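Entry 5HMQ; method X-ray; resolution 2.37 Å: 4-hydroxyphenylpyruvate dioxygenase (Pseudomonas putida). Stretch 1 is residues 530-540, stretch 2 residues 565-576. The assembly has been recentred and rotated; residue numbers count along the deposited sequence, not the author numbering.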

ATOM      1  N   ASP C 530     -18.690  13.872  35.644  1.00 48.99           N
ATOM      2  CA  ASP C 530     -19.728  14.857  35.356  1.00 50.76           C
ATOM      3  C   ASP C 530     -19.377  15.548  34.046  1.00 49.23           C
ATOM      4  O   ASP C 530     -18.465  16.381  34.006  1.00 50.74           O
ATOM      5  CB  ASP C 530     -19.848  15.872  36.497  1.00 53.81           C
ATOM      6  CG  ASP C 530     -21.046  16.803  36.345  1.00 53.90           C
ATOM      7  OD1 ASP C 530     -21.523  17.015  35.209  1.00 53.03           O
ATOM      8  OD2 ASP C 530     -21.498  17.346  37.374  1.00 55.77           O
ATOM      9  N   ILE C 531     -20.107  15.213  32.981  1.00 48.71           N
ATOM     10  CA  ILE C 531     -19.802  15.771  31.667  1.00 53.16           C
ATOM     11  C   ILE C 531     -20.036  17.278  31.657  1.00 51.88           C
ATOM     12  O   ILE C 531     -19.272  18.034  31.046  1.00 51.32           O
ATOM     13  CB  ILE C 531     -20.621  15.054  30.573  1.00 52.94           C
ATOM     14  CG1 ILE C 531     -20.187  15.516  29.179  1.00 52.60           C
ATOM     15  CG2 ILE C 531     -22.120  15.259  30.775  1.00 51.71           C
ATOM     16  CD1 ILE C 531     -18.794  15.061  28.788  1.00 51.68           C
ATOM     17  N   PHE C 532     -21.083  17.742  32.349  1.00 54.72           N
ATOM     18  CA  PHE C 532     -21.408  19.164  32.326  1.00 52.99           C
ATOM     19  C   PHE C 532     -20.373  19.988  33.077  1.00 51.37           C
ATOM     20  O   PHE C 532     -20.017  21.090  32.643  1.00 53.47           O
ATOM     21  CB  PHE C 532     -22.799  19.397  32.911  1.00 53.24           C
ATOM     22  CG  PHE C 532     -23.905  18.879  32.051  1.00 54.81           C
ATOM     23  CD1 PHE C 532     -24.329  19.597  30.944  1.00 54.70           C
ATOM     24  CD2 PHE C 532     -24.530  17.682  32.348  1.00 55.53           C
ATOM     25  CE1 PHE C 532     -25.350  19.128  30.149  1.00 54.04           C
ATOM     26  CE2 PHE C 532     -25.555  17.209  31.555  1.00 56.69           C
ATOM     27  CZ  PHE C 532     -25.964  17.936  30.458  1.00 55.55           C
ATOM     28  N   ARG C 533     -19.883  19.479  34.209  1.00 51.08           N
ATOM     29  CA  ARG C 533     -18.870  20.214  34.958  1.00 49.58           C
ATOM     30  C   ARG C 533     -17.568  20.312  34.173  1.00 51.20           C
ATOM     31  O   ARG C 533     -16.878  21.337  34.224  1.00 49.57           O
ATOM     32  CB  ARG C 533     -18.634  19.550  36.314  1.00 48.89           C
ATOM     33  CG  ARG C 533     -17.871  20.427  37.291  1.00 50.05           C
ATOM     34  CD  ARG C 533     -17.455  19.666  38.536  1.00 48.56           C
ATOM     35  NE  ARG C 533     -16.777  20.540  39.489  1.00 50.92           N
ATOM     36  CZ  ARG C 533     -16.172  20.118  40.595  1.00 52.42           C
ATOM     37  NH1 ARG C 533     -16.149  18.826  40.890  1.00 51.60           N
ATOM     38  NH2 ARG C 533     -15.582  20.989  41.401  1.00 51.06           N
ATOM     39  N   GLU C 534     -17.217  19.258  33.432  1.00 50.20           N
ATOM     40  CA  GLU C 534     -15.968  19.276  32.681  1.00 50.77           C
ATOM     41  C   GLU C 534     -16.072  20.161  31.446  1.00 50.16           C
ATOM     42  O   GLU C 534     -15.126  20.888  31.122  1.00 50.77           O
ATOM     43  CB  GLU C 534     -15.567  17.854  32.294  1.00 49.99           C
ATOM     44  CG  GLU C 534     -15.265  16.961  33.485  1.00 47.55           C
ATOM     45  CD  GLU C 534     -14.279  17.576  34.455  1.00 49.96           C
ATOM     46  OE1 GLU C 534     -13.275  18.164  34.002  1.00 50.57           O
ATOM     47  OE2 GLU C 534     -14.510  17.467  35.677  1.00 52.93           O
ATOM     48  N   VAL C 535     -17.202  20.098  30.737  1.00 47.61           N
ATOM     49  CA  VAL C 535     -17.404  20.964  29.577  1.00 47.89           C
ATOM     50  C   VAL C 535     -17.344  22.429  29.987  1.00 50.07           C
ATOM     51  O   VAL C 535     -16.703  23.250  29.320  1.00 50.21           O
ATOM     52  CB  VAL C 535     -18.734  20.625  28.877  1.00 48.42           C
ATOM     53  CG1 VAL C 535     -19.115  21.726  27.898  1.00 47.85           C
ATOM     54  CG2 VAL C 535     -18.628  19.292  28.156  1.00 47.48           C
ATOM     55  N   ALA C 536     -18.003  22.780  31.093  1.00 51.31           N
ATOM     56  CA  ALA C 536     -18.001  24.165  31.552  1.00 53.03           C
ATOM     57  C   ALA C 536     -16.586  24.643  31.853  1.00 51.24           C
ATOM     58  O   ALA C 536     -16.168  25.714  31.396  1.00 49.80           O
ATOM     59  CB  ALA C 536     -18.895  24.309  32.785  1.00 50.20           C
ATOM     60  N   ARG C 537     -15.829  23.855  32.618  1.00 51.71           N
ATOM     61  CA  ARG C 537     -14.459  24.239  32.944  1.00 51.45           C
ATOM     62  C   ARG C 537     -13.588  24.289  31.691  1.00 53.28           C
ATOM     63  O   ARG C 537     -12.777  25.207  31.528  1.00 54.19           O
ATOM     64  CB  ARG C 537     -13.884  23.272  33.979  1.00 49.47           C
ATOM     65  CG  ARG C 537     -12.592  23.743  34.625  1.00 51.90           C
ATOM     66  CD  ARG C 537     -11.663  22.568  34.852  1.00 50.58           C
ATOM     67  NE  ARG C 537     -11.393  21.908  33.584  1.00 52.40           N
ATOM     68  CZ  ARG C 537     -10.461  22.298  32.724  1.00 50.86           C
ATOM     69  NH1 ARG C 537      -9.695  23.345  32.996  1.00 50.99           N
ATOM     70  NH2 ARG C 537     -10.303  21.643  31.584  1.00 53.43           N
ATOM     71  N   ALA C 538     -13.740  23.309  30.794  1.00 52.13           N
ATOM     72  CA  ALA C 538     -12.901  23.266  29.599  1.00 52.50           C
ATOM     73  C   ALA C 538     -13.239  24.399  28.635  1.00 54.40           C
ATOM     74  O   ALA C 538     -12.337  25.036  28.078  1.00 55.41           O
ATOM     75  CB  ALA C 538     -13.044  21.912  28.904  1.00 51.39           C
ATOM     76  N   LYS C 539     -14.532  24.669  28.429  1.00 55.54           N
ATOM     77  CA  LYS C 539     -14.933  25.735  27.514  1.00 51.97           C
ATOM     78  C   LYS C 539     -14.435  27.090  27.989  1.00 51.99           C
ATOM     79  O   LYS C 539     -14.003  27.923  27.184  1.00 55.96           O
ATOM     80  CB  LYS C 539     -16.455  25.765  27.387  1.00 51.73           C
ATOM     81  CG  LYS C 539     -17.001  26.997  26.686  1.00 51.28           C
ATOM     82  CD  LYS C 539     -18.465  26.826  26.319  1.00 53.21           C
ATOM     83  CE  LYS C 539     -19.082  28.153  25.910  1.00 53.36           C
ATOM     84  NZ  LYS C 539     -20.570  28.105  25.946  1.00 55.28           N
ATOM     85  N   LEU C 540     -14.472  27.319  29.298  1.00 54.97           N
ATOM     86  CA  LEU C 540     -14.072  28.604  29.852  1.00 54.94           C
ATOM     87  C   LEU C 540     -12.557  28.767  29.884  1.00 52.46           C
ATOM     88  O   LEU C 540     -12.058  29.895  29.804  1.00 53.81           O
ATOM     89  CB  LEU C 540     -14.667  28.749  31.249  1.00 53.94           C
ATOM     90  CG  LEU C 540     -16.172  29.018  31.202  1.00 52.61           C
ATOM     91  CD1 LEU C 540     -16.774  28.804  32.567  1.00 48.54           C
ATOM     92  CD2 LEU C 540     -16.485  30.413  30.684  1.00 56.40           C
ATOM     93  N   GLU C 565     -36.022  20.330  30.470  1.00 78.48           N
ATOM     94  CA  GLU C 565     -34.971  21.141  31.074  1.00 78.10           C
ATOM     95  C   GLU C 565     -33.599  20.501  30.903  1.00 78.84           C
ATOM     96  O   GLU C 565     -32.585  21.210  30.851  1.00 78.12           O
ATOM     97  CB  GLU C 565     -35.287  21.364  32.554  1.00 78.63           C
ATOM     98  CG  GLU C 565     -34.265  22.187  33.315  1.00 80.19           C
ATOM     99  CD  GLU C 565     -34.720  22.498  34.726  1.00 81.48           C
ATOM    100  OE1 GLU C 565     -35.916  22.812  34.908  1.00 81.88           O
ATOM    101  OE2 GLU C 565     -33.887  22.420  35.653  1.00 81.37           O
ATOM    102  N   PHE C 566     -33.546  19.170  30.802  1.00 76.07           N
ATOM    103  CA  PHE C 566     -32.269  18.481  30.631  1.00 72.72           C
ATOM    104  C   PHE C 566     -31.709  18.630  29.224  1.00 72.46           C
ATOM    105  O   PHE C 566     -30.513  18.879  29.060  1.00 74.17           O
ATOM    106  CB  PHE C 566     -32.422  16.999  30.975  1.00 71.94           C
ATOM    107  CG  PHE C 566     -31.134  16.228  30.904  1.00 71.03           C
ATOM    108  CD1 PHE C 566     -30.127  16.437  31.830  1.00 69.59           C
ATOM    109  CD2 PHE C 566     -30.932  15.292  29.900  1.00 70.01           C
ATOM    110  CE1 PHE C 566     -28.940  15.728  31.755  1.00 69.28           C
ATOM    111  CE2 PHE C 566     -29.751  14.578  29.821  1.00 69.25           C
ATOM    112  CZ  PHE C 566     -28.752  14.796  30.748  1.00 68.33           C
ATOM    113  N   LEU C 567     -32.554  18.497  28.199  1.00 71.05           N
ATOM    114  CA  LEU C 567     -32.045  18.512  26.835  1.00 70.77           C
ATOM    115  C   LEU C 567     -31.553  19.898  26.446  1.00 74.14           C
ATOM    116  O   LEU C 567     -30.572  20.022  25.701  1.00 76.75           O
ATOM    117  CB  LEU C 567     -33.131  18.057  25.847  1.00 70.30           C
ATOM    118  CG  LEU C 567     -32.844  18.111  24.336  1.00 73.13           C
ATOM    119  CD1 LEU C 567     -33.628  16.995  23.631  1.00 74.31           C
ATOM    120  CD2 LEU C 567     -33.075  19.477  23.641  1.00 73.83           C
ATOM    121  N   SER C 568     -32.196  20.950  26.955  1.00 72.76           N
ATOM    122  CA  SER C 568     -31.729  22.299  26.669  1.00 72.63           C
ATOM    123  C   SER C 568     -30.376  22.571  27.298  1.00 70.00           C
ATOM    124  O   SER C 568     -29.638  23.430  26.807  1.00 66.94           O
ATOM    125  CB  SER C 568     -32.753  23.325  27.154  1.00 70.62           C
ATOM    126  OG  SER C 568     -32.734  23.446  28.565  1.00 71.24           O
ATOM    127  N   GLU C 569     -30.030  21.855  28.369  1.00 65.28           N
ATOM    128  CA  GLU C 569     -28.683  21.957  28.917  1.00 67.97           C
ATOM    129  C   GLU C 569     -27.670  21.286  27.998  1.00 67.94           C
ATOM    130  O   GLU C 569     -26.598  21.843  27.741  1.00 63.84           O
ATOM    131  CB  GLU C 569     -28.642  21.349  30.317  1.00 68.87           C
ATOM    132  CG  GLU C 569     -29.351  22.190  31.366  1.00 70.80           C
ATOM    133  CD  GLU C 569     -29.479  21.482  32.701  1.00 74.91           C
ATOM    134  OE1 GLU C 569     -28.765  20.482  32.919  1.00 74.61           O
ATOM    135  OE2 GLU C 569     -30.298  21.930  33.533  1.00 76.83           O
ATOM    136  N   LEU C 570     -27.998  20.092  27.488  1.00 67.14           N
ATOM    137  CA  LEU C 570     -27.122  19.434  26.528  1.00 65.13           C
ATOM    138  C   LEU C 570     -26.874  20.318  25.315  1.00 63.25           C
ATOM    139  O   LEU C 570     -25.748  20.398  24.815  1.00 63.03           O
ATOM    140  CB  LEU C 570     -27.727  18.095  26.098  1.00 63.19           C
ATOM    141  CG  LEU C 570     -27.891  17.063  27.215  1.00 63.58           C
ATOM    142  CD1 LEU C 570     -28.876  15.994  26.780  1.00 63.70           C
ATOM    143  CD2 LEU C 570     -26.537  16.434  27.541  1.00 61.64           C
ATOM    144  N   ALA C 571     -27.915  20.989  24.827  1.00 64.54           N
ATOM    145  CA  ALA C 571     -27.748  21.871  23.675  1.00 65.77           C
ATOM    146  C   ALA C 571     -26.866  23.063  24.028  1.00 66.16           C
ATOM    147  O   ALA C 571     -26.070  23.525  23.200  1.00 69.17           O
ATOM    148  CB  ALA C 571     -29.117  22.337  23.171  1.00 65.78           C
ATOM    149  N   TYR C 572     -27.001  23.586  25.249  1.00 62.95           N
ATOM    150  CA  TYR C 572     -26.167  24.711  25.658  1.00 61.70           C
ATOM    151  C   TYR C 572     -24.720  24.294  25.878  1.00 59.71           C
ATOM    152  O   TYR C 572     -23.806  25.087  25.631  1.00 58.97           O
ATOM    153  CB  TYR C 572     -26.706  25.358  26.932  1.00 59.57           C
ATOM    154  CG  TYR C 572     -26.075  26.707  27.193  1.00 58.96           C
ATOM    155  CD1 TYR C 572     -26.475  27.832  26.483  1.00 57.37           C
ATOM    156  CD2 TYR C 572     -25.034  26.843  28.104  1.00 59.54           C
ATOM    157  CE1 TYR C 572     -25.887  29.062  26.706  1.00 55.74           C
ATOM    158  CE2 TYR C 572     -24.438  28.070  28.330  1.00 59.50           C
ATOM    159  CZ  TYR C 572     -24.869  29.176  27.628  1.00 58.84           C
ATOM    160  OH  TYR C 572     -24.279  30.399  27.845  1.00 59.46           O
ATOM    161  N   TYR C 573     -24.486  23.059  26.324  1.00 57.48           N
ATOM    162  CA  TYR C 573     -23.141  22.574  26.596  1.00 59.71           C
ATOM    163  C   TYR C 573     -22.547  21.801  25.427  1.00 59.88           C
ATOM    164  O   TYR C 573     -21.468  21.215  25.573  1.00 56.93           O
ATOM    165  CB  TYR C 573     -23.139  21.685  27.846  1.00 59.18           C
ATOM    166  CG  TYR C 573     -23.331  22.405  29.166  1.00 59.09           C
ATOM    167  CD1 TYR C 573     -24.592  22.800  29.592  1.00 56.86           C
ATOM    168  CD2 TYR C 573     -22.250  22.663  30.001  1.00 57.02           C
ATOM    169  CE1 TYR C 573     -24.774  23.447  30.796  1.00 55.33           C
ATOM    170  CE2 TYR C 573     -22.421  23.311  31.212  1.00 59.15           C
ATOM    171  CZ  TYR C 573     -23.689  23.700  31.603  1.00 58.64           C
ATOM    172  OH  TYR C 573     -23.872  24.345  32.805  1.00 57.73           O
ATOM    173  N   ASN C 574     -23.221  21.793  24.275  1.00 61.27           N
ATOM    174  CA  ASN C 574     -22.728  21.133  23.065  1.00 59.53           C
ATOM    175  C   ASN C 574     -22.315  19.690  23.346  1.00 60.12           C
ATOM    176  O   ASN C 574     -21.312  19.194  22.828  1.00 63.67           O
ATOM    177  CB  ASN C 574     -21.576  21.921  22.441  1.00 57.75           C
ATOM    178  CG  ASN C 574     -22.017  23.268  21.899  1.00 59.55           C
ATOM    179  OD1 ASN C 574     -22.821  23.345  20.970  1.00 61.46           O
ATOM    180  ND2 ASN C 574     -21.490  24.340  22.479  1.00 59.28           N
ATOM    181  N   VAL C 575     -23.098  19.007  24.175  1.00 57.18           N
ATOM    182  CA  VAL C 575     -22.824  17.621  24.534  1.00 56.35           C
ATOM    183  C   VAL C 575     -23.530  16.704  23.545  1.00 58.85           C
ATOM    184  O   VAL C 575     -24.704  16.913  23.217  1.00 58.53           O
ATOM    185  CB  VAL C 575     -23.269  17.328  25.977  1.00 56.55           C
ATOM    186  CG1 VAL C 575     -23.050  15.860  26.317  1.00 56.98           C
ATOM    187  CG2 VAL C 575     -22.516  18.215  26.952  1.00 55.33           C
ATOM    188  N   LEU C 576     -22.814  15.686  23.077  1.00 57.40           N
ATOM    189  CA  LEU C 576     -23.354  14.660  22.198  1.00 58.02           C
ATOM    190  C   LEU C 576     -23.799  13.459  23.024  1.00 54.79           C
ATOM    191  O   LEU C 576     -23.279  13.206  24.114  1.00 56.84           O
ATOM    192  CB  LEU C 576     -22.310  14.248  21.160  1.00 57.01           C
ATOM    193  CG  LEU C 576     -21.878  15.387  20.233  1.00 54.94           C
ATOM    194  CD1 LEU C 576     -20.556  15.074  19.569  1.00 55.91           C
ATOM    195  CD2 LEU C 576     -22.939  15.644  19.182  1.00 56.45           C
TER

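Two helices, 531-540 and 565-572, run in broadly the same direction at 32°, but their axes come no closer than 11.2 Å, so side chains must fill the gap. The backbones draw nearest where the second helix gives way: the CA atoms of Val535 and Tyr573 are 6.7 Å apart. Asp530 caps the first helix, its OD1 accepting from Arg533 N at 3.1 Å and, weakly, from Phe532 N at 3.0 Å. Beyond Tyr573, Asn574 adopts positive phi, and Val575 N returns to Leu570 O at 3.1 Å, a bond that holds the turn against its own helix.

No hydrogen bond crosses the interface; the contact is apolar packing, built around Phe532. Its CA-to-CB bond points sideways, yet the m rotamer brings the ring among the residues of stretch 2. Its edge meets the face of Tyr573, with CD1 3.5 Å from Tyr573 CG and the planes at 85°, an arrangement that sets ring hydrogens against pi density. Phe532 CZ also touches Leu570 CD2 at 3.3 Å, and CE2 reaches Phe566 CE1 at 3.7 Å.

Smaller residues, one turn apart, complete the fit. Ile531 CG1 lies 4.1 Å from Val575 CG1, and Val535 CG2 4.2 Å from Val575 CG2, while Val535 CG1 sits at the Tyr573 ring edge, 3.9 Å from CD2.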